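PDB 1ZB1: BRO1 protein from Saccharomyces cerevisiae, which acts in multivesicular-body sorting, recruiting the deubiquitinase Doa4 to endosomes so that cargo loses its ubiquitin before entering intralumenal vesicles. Local coordinates for residues A[12-17]-A[239-244]; A[233-238]-A[243-248]; A[278-283]-A[308-313]. All coordinates share one frame; numbering follows the deposited sequence.

Contact 1. Residues A[12-17]-A[239-244]; sequences DLKLKD and YGEPKW
The indole of W244 has D12 O and a water at its edge, while L13 comes in obliquely at the six-membered end. D12 O sits near the ring plane, 3.7 Å from W244 CZ2, and L13 CD2 is 3.4 Å from W244 CH2. One face carries the residues leading into the helix: E241 CB lies 3.5 Å above the plane, offset toward the rim, with G240 C above the same face. F11 adds a stacked ring to W244.

The nitrogen edge is served by the water, which lies in the ring plane. It accepts from W244 NE1 at 2.8 Å and from D12 N at 2.9 Å, tying the indole to a backbone amide. No direct hydrogen bond joins the two segments. L13 puts CG beside its own backbone N (chi1 -58°), and although CB starts away from W244, the CD2 branch swings back to it.

In the fold this is where an extended N-terminal strip of the Bro1 domain, ahead of helix 23-34, passes beside the start of helix 242-269. W244 lies in the first turn of that helix, where W244 N bonds E241 O, and also touches F181 of helix 176-198.

Farther out the chemistry turns polar and looser. The K14 chain crosses E241 at about a right angle, bringing K14 CE 4.1 Å from E241 OE2, while K14 NZ stays 5.1 Å from that same oxygen and forms no salt bridge with it. NZ has a long ion pair with D12 OD2; E241 OE1 hydrogen-bonds S105 OG.

Contact 2. Residues A[233-238]-A[243-248]; sequences DDDVAI and KWKTTV
I238, which packs against K245, shares with A237 a grip on one carbonyl: D234 O accepts a 2.7 Å bond from A237 N and a weak one, 3.2 Å, from I238 N. The tight turn so closed belongs to the connection of an alpha-helical hairpin in the Bro1 domain, leading from helix 208-230 into helix 242-269. It ends with I238 aimed at the first turns of the second helix.

There K245 lies across it. With CG anti to the backbone N (chi1 -164°), the lysine leaves the helix as an extended chain that bends only at its last torsion, chi4 -57°. Its methylenes from CB to CE all pass the I238 CD1 methyl, the two side chains crossing at about a right angle. The carbon pair I238 CD1 to K245 CD, at 3.3 Å, is tighter than usual van der Waals packing. M229, near the end of helix 208-230, touches both side chains, so the lysine methylenes share this apolar patch with I238 and M229.

The exposed D235 meets the same lysine, also crossing it at about a right angle. D235 OD1 meets carbon, 3.8 Å from K245 CD, whereas K245 NZ stays 5.3 Å from that oxygen, too far for a salt bridge.

Contact 3. Residues A[278-283]-A[308-313]; sequences AFLDFS and ETLEKK
L310 leaves helix 303-322 with its CB directed at helix 275-290. From there CG is turned beside the backbone N (chi1 -72°), and the fork opens its two methyls onto the opposing helix. CD1 continues the extended line of the chain (chi2 -177°) and comes 3.6 Å from S283 OG, with S283 C a little farther off at 4.1 Å. CD2 takes the other branch and lies between two neighbours: S283 OG at 3.7 Å and L280 CD1 at 3.9 Å. The serine oxygen therefore has both leucine methyls against it.

The segments run roughly antiparallel and come nearest at L280 and L310, whose CA atoms are 6.9 Å apart. This helix-on-helix packing has its centre about 32 Å from the centre of the chain, in the largely helical Bro1 domain, whose sequence family belongs to the TPR clan. Helix 242-269 supplies the third wall, where Y261 touches both L310 and S283.

The polar end of S283 is satisfied there as well: OG hydrogen-bonds S257 O inside this apolar contact, and against the leucine methyls it makes van der Waals contact only. K313, whose chain leads away, forms a salt bridge with E268 of helix 242-269. L280 meets L310 obliquely, side chain to side chain.

Helix 242-269 takes part in contacts 1 and 2 with its first turns, and farther along it flanks contact 3 without belonging to it. Contacts 1 and 2 share K243 and W244, lie with centres 11 Å apart and touch through P242 CG and D235 O, 3.8 Å apart. Both are partly buried joints between a loop and a helix start, one mixing an aromatic ring with a bridging water, the other laying aliphatic lysine carbons on isoleucine. Contact 3, its centre about 30 Å from that of contact 2, joins two helices and is buried, its touching residues being leucines and a serine, where contacts 1 and 2 also bring in lysine and acidic side chains.

Contact 1. Residues A[12-17]-A[239-244]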
loop_
_atom_site.group_PDB
_atom_site.type_symbol
_atom_site.label_atom_id
_atom_site.label_comp_id
_atom_site.label_asym_id
_atom_site.label_seq_id
_atom_site.Cartn_x
_atom_site.Cartn_y
_atom_site.Cartn_z
ATOM N N ASP A 12 8.780 -3.925 1.954
ATOM C CA ASP A 12 9.436 -3.402 0.759
ATOM C C ASP A 12 8.821 -4.050 -0.483
ATOM O O ASP A 12 9.080 -5.222 -0.773
ATOM C CB ASP A 12 10.934 -3.703 0.821
ATOM C CG ASP A 12 11.748 -2.778 -0.055
ATOM O OD1 ASP A 12 11.806 -1.566 0.255
ATOM O OD2 ASP A 12 12.327 -3.259 -1.056
ATOM N N LEU A 13 8.000 -3.293 -1.207
ATOM C CA LEU A 13 7.355 -3.815 -2.411
ATOM C C LEU A 13 8.309 -3.779 -3.612
ATOM O O LEU A 13 9.259 -2.990 -3.646
ATOM C CB LEU A 13 6.072 -3.024 -2.710
ATOM C CG LEU A 13 5.026 -3.019 -1.581
ATOM C CD1 LEU A 13 3.760 -2.321 -2.045
ATOM C CD2 LEU A 13 4.702 -4.442 -1.162
ATOM N N LYS A 14 8.059 -4.638 -4.596
ATOM C CA LYS A 14 8.927 -4.721 -5.770
ATOM C C LYS A 14 8.325 -4.158 -7.043
ATOM O O LYS A 14 7.129 -4.309 -7.295
ATOM C CB LYS A 14 9.324 -6.180 -6.013
ATOM C CG LYS A 14 10.094 -6.804 -4.857
ATOM C CD LYS A 14 11.418 -6.089 -4.653
ATOM C CE LYS A 14 12.228 -6.722 -3.535
ATOM N NZ LYS A 14 13.520 -6.014 -3.315
ATOM N N LEU A 15 9.172 -3.515 -7.843
ATOM C CA LEU A 15 8.758 -2.937 -9.123
ATOM C C LEU A 15 8.756 -4.020 -10.198
ATOM O O LEU A 15 9.414 -5.058 -10.051
ATOM C CB LEU A 15 9.745 -1.851 -9.567
ATOM C CG LEU A 15 9.861 -0.552 -8.778
ATOM C CD1 LEU A 15 11.068 0.276 -9.300
ATOM C CD2 LEU A 15 8.556 0.231 -8.929
ATOM N N LYS A 16 8.010 -3.783 -11.274
ATOM C CA LYS A 16 7.998 -4.713 -12.397
ATOM C C LYS A 16 8.970 -4.140 -13.432
ATOM O O LYS A 16 8.905 -2.955 -13.748
ATOM C CB LYS A 16 6.594 -4.817 -13.012
ATOM C CG LYS A 16 5.534 -5.441 -12.084
ATOM C CD LYS A 16 4.126 -5.318 -12.679
ATOM C CE LYS A 16 3.994 -6.069 -14.001
ATOM N NZ LYS A 16 4.464 -7.488 -13.879
ATOM N N ASP A 17 9.882 -4.963 -13.941
ATOM C CA ASP A 17 10.829 -4.490 -14.942
ATOM C C ASP A 17 10.177 -4.563 -16.323
ATOM O O ASP A 17 9.184 -5.261 -16.507
ATOM C CB ASP A 17 12.110 -5.336 -14.938
ATOM C CG ASP A 17 12.885 -5.223 -13.637
ATOM O OD1 ASP A 17 12.794 -4.166 -12.979
ATOM O OD2 ASP A 17 13.596 -6.184 -13.271
ATOM N N TYR A 239 1.675 -14.928 -2.406
ATOM C CA TYR A 239 2.106 -13.970 -3.422
ATOM C C TYR A 239 3.402 -13.164 -3.225
ATOM O O TYR A 239 4.328 -13.273 -4.035
ATOM C CB TYR A 239 0.959 -12.999 -3.730
ATOM C CG TYR A 239 1.382 -11.849 -4.613
ATOM C CD1 TYR A 239 1.911 -12.077 -5.885
ATOM C CD2 TYR A 239 1.317 -10.537 -4.152
ATOM C CE1 TYR A 239 2.376 -11.021 -6.671
ATOM C CE2 TYR A 239 1.778 -9.479 -4.927
ATOM C CZ TYR A 239 2.308 -9.729 -6.181
ATOM O OH TYR A 239 2.794 -8.688 -6.921
ATOM N N GLY A 240 3.476 -12.356 -2.175
ATOM C CA GLY A 240 4.665 -11.535 -1.974
ATOM C C GLY A 240 5.895 -12.185 -1.367
ATOM O O GLY A 240 6.443 -13.149 -1.903
ATOM N N GLU A 241 6.347 -11.625 -0.251
ATOM C CA GLU A 241 7.508 -12.139 0.462
ATOM C C GLU A 241 7.027 -13.053 1.578
ATOM O O GLU A 241 6.097 -12.711 2.316
ATOM C CB GLU A 241 8.313 -10.984 1.068
ATOM C CG GLU A 241 8.877 -10.024 0.043
ATOM C CD GLU A 241 10.043 -10.613 -0.728
ATOM O OE1 GLU A 241 10.097 -11.851 -0.874
ATOM O OE2 GLU A 241 10.899 -9.836 -1.200
ATOM N N PRO A 242 7.645 -14.234 1.714
ATOM C CA PRO A 242 7.259 -15.183 2.760
ATOM C C PRO A 242 7.298 -14.550 4.155
ATOM O O PRO A 242 6.448 -14.832 5.000
ATOM C CB PRO A 242 8.287 -16.298 2.601
ATOM C CG PRO A 242 8.551 -16.285 1.137
ATOM C CD PRO A 242 8.684 -14.810 0.845
ATOM N N LYS A 243 8.282 -13.684 4.376
ATOM C CA LYS A 243 8.456 -13.008 5.663
ATOM C C LYS A 243 7.256 -12.175 6.123
ATOM O O LYS A 243 7.062 -11.978 7.323
ATOM C CB LYS A 243 9.682 -12.095 5.611
ATOM C CG LYS A 243 11.010 -12.819 5.546
ATOM C CD LYS A 243 12.148 -11.840 5.280
ATOM C CE LYS A 243 12.162 -10.705 6.293
ATOM N NZ LYS A 243 13.244 -9.720 6.015
ATOM N N TRP A 244 6.458 -11.685 5.178
ATOM C CA TRP A 244 5.305 -10.850 5.514
ATOM C C TRP A 244 4.227 -11.530 6.346
ATOM O O TRP A 244 3.598 -10.897 7.200
ATOM C CB TRP A 244 4.649 -10.296 4.241
ATOM C CG TRP A 244 5.527 -9.406 3.419
ATOM C CD1 TRP A 244 6.718 -8.846 3.791
ATOM C CD2 TRP A 244 5.259 -8.937 2.093
ATOM N NE1 TRP A 244 7.205 -8.055 2.778
ATOM C CE2 TRP A 244 6.330 -8.092 1.723
ATOM C CE3 TRP A 244 4.217 -9.147 1.180
ATOM C CZ2 TRP A 244 6.390 -7.455 0.480
ATOM C CZ3 TRP A 244 4.275 -8.515 -0.058
ATOM C CH2 TRP A 244 5.356 -7.678 -0.397
HETATM O O HOH W 1 9.597 -6.517 2.935
#

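Contact 2. Residues A[233-238]-A[243-248]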
loop_
_atom_site.group_PDB
_atom_site.type_symbol
_atom_site.label_atom_id
_atom_site.label_comp_id
_atom_site.label_asym_id
_atom_site.label_seq_id
_atom_site.Cartn_x
_atom_site.Cartn_y
_atom_site.Cartn_z
ATOM N N ASP A 233 -1.785 -22.046 2.993
ATOM C CA ASP A 233 -0.873 -22.532 4.024
ATOM C C ASP A 233 0.568 -22.730 3.552
ATOM O O ASP A 233 1.464 -22.976 4.365
ATOM C CB ASP A 233 -1.409 -23.845 4.604
ATOM C CG ASP A 233 -1.904 -24.798 3.532
ATOM O OD1 ASP A 233 -2.910 -24.474 2.866
ATOM O OD2 ASP A 233 -1.286 -25.870 3.352
ATOM N N ASP A 234 0.791 -22.619 2.246
ATOM C CA ASP A 234 2.128 -22.791 1.683
ATOM C C ASP A 234 2.909 -21.481 1.711
ATOM O O ASP A 234 2.658 -20.580 0.911
ATOM C CB ASP A 234 2.027 -23.302 0.245
ATOM C CG ASP A 234 1.280 -24.615 0.146
ATOM O OD1 ASP A 234 1.790 -25.631 0.668
ATOM O OD2 ASP A 234 0.181 -24.630 -0.447
ATOM N N ASP A 235 3.858 -21.385 2.635
ATOM C CA ASP A 235 4.675 -20.184 2.774
ATOM C C ASP A 235 5.345 -19.793 1.462
ATOM O O ASP A 235 5.525 -18.609 1.175
ATOM C CB ASP A 235 5.738 -20.397 3.853
ATOM C CG ASP A 235 5.135 -20.580 5.233
ATOM O OD1 ASP A 235 4.560 -19.606 5.763
ATOM O OD2 ASP A 235 5.229 -21.698 5.784
ATOM N N VAL A 236 5.704 -20.792 0.663
ATOM C CA VAL A 236 6.359 -20.546 -0.613
ATOM C C VAL A 236 5.342 -20.328 -1.737
ATOM O O VAL A 236 5.716 -20.118 -2.890
ATOM C CB VAL A 236 7.291 -21.725 -0.989
ATOM C CG1 VAL A 236 8.144 -21.359 -2.199
ATOM C CG2 VAL A 236 8.176 -22.081 0.196
ATOM N N ALA A 237 4.056 -20.367 -1.396
ATOM C CA ALA A 237 3.004 -20.173 -2.391
ATOM C C ALA A 237 2.320 -18.811 -2.275
ATOM O O ALA A 237 1.649 -18.365 -3.210
ATOM C CB ALA A 237 1.970 -21.291 -2.285
ATOM N N ILE A 238 2.476 -18.155 -1.128
ATOM C CA ILE A 238 1.872 -16.844 -0.925
ATOM C C ILE A 238 2.474 -15.885 -1.951
ATOM O O ILE A 238 3.643 -16.012 -2.316
ATOM C CB ILE A 238 2.128 -16.324 0.510
ATOM C CG1 ILE A 238 1.453 -17.261 1.519
ATOM C CG2 ILE A 238 1.592 -14.900 0.662
ATOM C CD1 ILE A 238 1.544 -16.805 2.958
ATOM N N LYS A 243 8.282 -13.684 4.376
ATOM C CA LYS A 243 8.456 -13.008 5.663
ATOM C C LYS A 243 7.256 -12.175 6.123
ATOM O O LYS A 243 7.062 -11.978 7.323
ATOM C CB LYS A 243 9.682 -12.095 5.611
ATOM C CG LYS A 243 11.010 -12.819 5.546
ATOM C CD LYS A 243 12.148 -11.840 5.280
ATOM C CE LYS A 243 12.162 -10.705 6.293
ATOM N NZ LYS A 243 13.244 -9.720 6.015
ATOM N N TRP A 244 6.458 -11.685 5.178
ATOM C CA TRP A 244 5.305 -10.850 5.514
ATOM C C TRP A 244 4.227 -11.530 6.346
ATOM O O TRP A 244 3.598 -10.897 7.200
ATOM C CB TRP A 244 4.649 -10.296 4.241
ATOM C CG TRP A 244 5.527 -9.406 3.419
ATOM C CD1 TRP A 244 6.718 -8.846 3.791
ATOM C CD2 TRP A 244 5.259 -8.937 2.093
ATOM N NE1 TRP A 244 7.205 -8.055 2.778
ATOM C CE2 TRP A 244 6.330 -8.092 1.723
ATOM C CE3 TRP A 244 4.217 -9.147 1.180
ATOM C CZ2 TRP A 244 6.390 -7.455 0.480
ATOM C CZ3 TRP A 244 4.275 -8.515 -0.058
ATOM C CH2 TRP A 244 5.356 -7.678 -0.397
ATOM N N LYS A 245 3.999 -12.813 6.099
ATOM C CA LYS A 245 2.957 -13.532 6.819
ATOM C C LYS A 245 3.089 -13.467 8.343
ATOM O O LYS A 245 2.125 -13.157 9.042
ATOM C CB LYS A 245 2.926 -14.993 6.363
ATOM C CG LYS A 245 1.662 -15.737 6.755
ATOM C CD LYS A 245 1.659 -17.149 6.193
ATOM C CE LYS A 245 0.329 -17.833 6.436
ATOM N NZ LYS A 245 0.004 -17.864 7.888
ATOM N N THR A 246 4.281 -13.748 8.858
ATOM C CA THR A 246 4.482 -13.739 10.302
ATOM C C THR A 246 4.364 -12.348 10.917
ATOM O O THR A 246 3.851 -12.196 12.023
ATOM C CB THR A 246 5.850 -14.351 10.682
ATOM O OG1 THR A 246 6.909 -13.561 10.128
ATOM C CG2 THR A 246 5.957 -15.767 10.136
ATOM N N THR A 247 4.826 -11.332 10.197
ATOM C CA THR A 247 4.763 -9.965 10.707
ATOM C C THR A 247 3.336 -9.410 10.749
ATOM O O THR A 247 2.981 -8.649 11.650
ATOM C CB THR A 247 5.677 -9.048 9.876
ATOM O OG1 THR A 247 7.037 -9.452 10.076
ATOM C CG2 THR A 247 5.521 -7.593 10.292
ATOM N N VAL A 248 2.515 -9.797 9.780
ATOM C CA VAL A 248 1.131 -9.348 9.739
ATOM C C VAL A 248 0.396 -9.941 10.943
ATOM O O VAL A 248 -0.378 -9.258 11.621
ATOM C CB VAL A 248 0.446 -9.798 8.420
ATOM C CG1 VAL A 248 -1.067 -9.674 8.540
ATOM C CG2 VAL A 248 0.948 -8.938 7.259
#

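Contact 3. Residues A[278-283]-A[308-313]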
loop_
_atom_site.group_PDB
_atom_site.type_symbol
_atom_site.label_atom_id
_atom_site.label_comp_id
_atom_site.label_asym_id
_atom_site.label_seq_id
_atom_site.Cartn_x
_atom_site.Cartn_y
_atom_site.Cartn_z
ATOM N N ALA A 278 -9.964 -6.335 34.015
ATOM C CA ALA A 278 -10.397 -7.349 33.065
ATOM C C ALA A 278 -9.819 -7.067 31.676
ATOM O O ALA A 278 -9.459 -7.992 30.947
ATOM C CB ALA A 278 -11.923 -7.391 33.007
ATOM N N PHE A 279 -9.727 -5.788 31.315
ATOM C CA PHE A 279 -9.185 -5.410 30.016
ATOM C C PHE A 279 -7.667 -5.488 29.969
ATOM O O PHE A 279 -7.092 -5.742 28.911
ATOM C CB PHE A 279 -9.665 -4.012 29.621
ATOM C CG PHE A 279 -10.950 -4.025 28.853
ATOM C CD1 PHE A 279 -10.957 -4.333 27.495
ATOM C CD2 PHE A 279 -12.161 -3.779 29.492
ATOM C CE1 PHE A 279 -12.154 -4.399 26.780
ATOM C CE2 PHE A 279 -13.365 -3.842 28.790
ATOM C CZ PHE A 279 -13.361 -4.154 27.430
ATOM N N LEU A 280 -7.014 -5.268 31.105
ATOM C CA LEU A 280 -5.557 -5.366 31.145
ATOM C C LEU A 280 -5.228 -6.850 31.029
ATOM O O LEU A 280 -4.195 -7.241 30.486
ATOM C CB LEU A 280 -5.015 -4.799 32.458
ATOM C CG LEU A 280 -4.766 -3.287 32.486
ATOM C CD1 LEU A 280 -3.544 -2.958 31.651
ATOM C CD2 LEU A 280 -5.983 -2.547 31.963
ATOM N N ASP A 281 -6.141 -7.665 31.546
ATOM C CA ASP A 281 -6.018 -9.116 31.510
ATOM C C ASP A 281 -6.040 -9.520 30.036
ATOM O O ASP A 281 -5.157 -10.236 29.562
ATOM C CB ASP A 281 -7.206 -9.743 32.246
ATOM C CG ASP A 281 -6.941 -11.168 32.684
ATOM O OD1 ASP A 281 -6.710 -12.035 31.814
ATOM O OD2 ASP A 281 -6.968 -11.420 33.908
ATOM N N PHE A 282 -7.054 -9.039 29.319
ATOM C CA PHE A 282 -7.212 -9.332 27.899
ATOM C C PHE A 282 -6.015 -8.834 27.098
ATOM O O PHE A 282 -5.543 -9.516 26.185
ATOM C CB PHE A 282 -8.488 -8.680 27.363
ATOM C CG PHE A 282 -8.706 -8.896 25.893
ATOM C CD1 PHE A 282 -8.985 -10.167 25.396
ATOM C CD2 PHE A 282 -8.630 -7.829 25.002
ATOM C CE1 PHE A 282 -9.186 -10.373 24.031
ATOM C CE2 PHE A 282 -8.829 -8.023 23.635
ATOM C CZ PHE A 282 -9.108 -9.298 23.149
ATOM N N SER A 283 -5.531 -7.646 27.442
ATOM C CA SER A 283 -4.387 -7.060 26.762
ATOM C C SER A 283 -3.170 -7.980 26.846
ATOM O O SER A 283 -2.498 -8.230 25.845
ATOM C CB SER A 283 -4.044 -5.705 27.379
ATOM O OG SER A 283 -2.950 -5.100 26.710
ATOM N N GLU A 308 6.264 -5.673 30.769
ATOM C CA GLU A 308 6.506 -5.162 32.112
ATOM C C GLU A 308 5.547 -4.026 32.444
ATOM O O GLU A 308 5.034 -3.939 33.559
ATOM C CB GLU A 308 7.946 -4.662 32.247
ATOM C CG GLU A 308 8.982 -5.766 32.288
ATOM C CD GLU A 308 10.370 -5.245 32.604
ATOM O OE1 GLU A 308 10.527 -4.569 33.646
ATOM O OE2 GLU A 308 11.302 -5.511 31.812
ATOM N N THR A 309 5.313 -3.154 31.470
ATOM C CA THR A 309 4.411 -2.028 31.660
ATOM C C THR A 309 3.011 -2.519 32.026
ATOM O O THR A 309 2.364 -1.954 32.909
ATOM C CB THR A 309 4.335 -1.161 30.388
ATOM O OG1 THR A 309 5.620 -0.585 30.129
ATOM C CG2 THR A 309 3.311 -0.047 30.558
ATOM N N LEU A 310 2.551 -3.574 31.357
ATOM C CA LEU A 310 1.231 -4.131 31.630
ATOM C C LEU A 310 1.152 -4.753 33.014
ATOM O O LEU A 310 0.243 -4.452 33.784
ATOM C CB LEU A 310 0.856 -5.195 30.596
ATOM C CG LEU A 310 0.501 -4.743 29.181
ATOM C CD1 LEU A 310 0.084 -5.950 28.355
ATOM C CD2 LEU A 310 -0.628 -3.731 29.234
ATOM N N GLU A 311 2.097 -5.635 33.320
ATOM C CA GLU A 311 2.113 -6.300 34.615
ATOM C C GLU A 311 2.182 -5.278 35.739
ATOM O O GLU A 311 1.469 -5.386 36.734
ATOM C CB GLU A 311 3.298 -7.267 34.702
ATOM C CG GLU A 311 3.126 -8.508 33.835
ATOM C CD GLU A 311 4.286 -9.484 33.948
ATOM O OE1 GLU A 311 4.182 -10.587 33.371
ATOM O OE2 GLU A 311 5.295 -9.148 34.607
ATOM N N LYS A 312 3.041 -4.283 35.563
ATOM C CA LYS A 312 3.213 -3.230 36.549
ATOM C C LYS A 312 1.866 -2.570 36.848
ATOM O O LYS A 312 1.468 -2.439 38.007
ATOM C CB LYS A 312 4.209 -2.202 36.014
ATOM C CG LYS A 312 4.935 -1.405 37.084
ATOM C CD LYS A 312 6.258 -0.876 36.544
ATOM C CE LYS A 312 7.142 -2.023 36.054
ATOM N NZ LYS A 312 8.465 -1.570 35.534
ATOM N N LYS A 313 1.159 -2.172 35.796
ATOM C CA LYS A 313 -0.142 -1.531 35.947
ATOM C C LYS A 313 -1.153 -2.524 36.505
ATOM O O LYS A 313 -1.976 -2.185 37.354
ATOM C CB LYS A 313 -0.635 -1.010 34.596
ATOM C CG LYS A 313 -1.665 0.095 34.707
ATOM C CD LYS A 313 -1.035 1.334 35.333
ATOM C CE LYS A 313 -2.056 2.427 35.544
ATOM N NZ LYS A 313 -3.146 1.938 36.420
#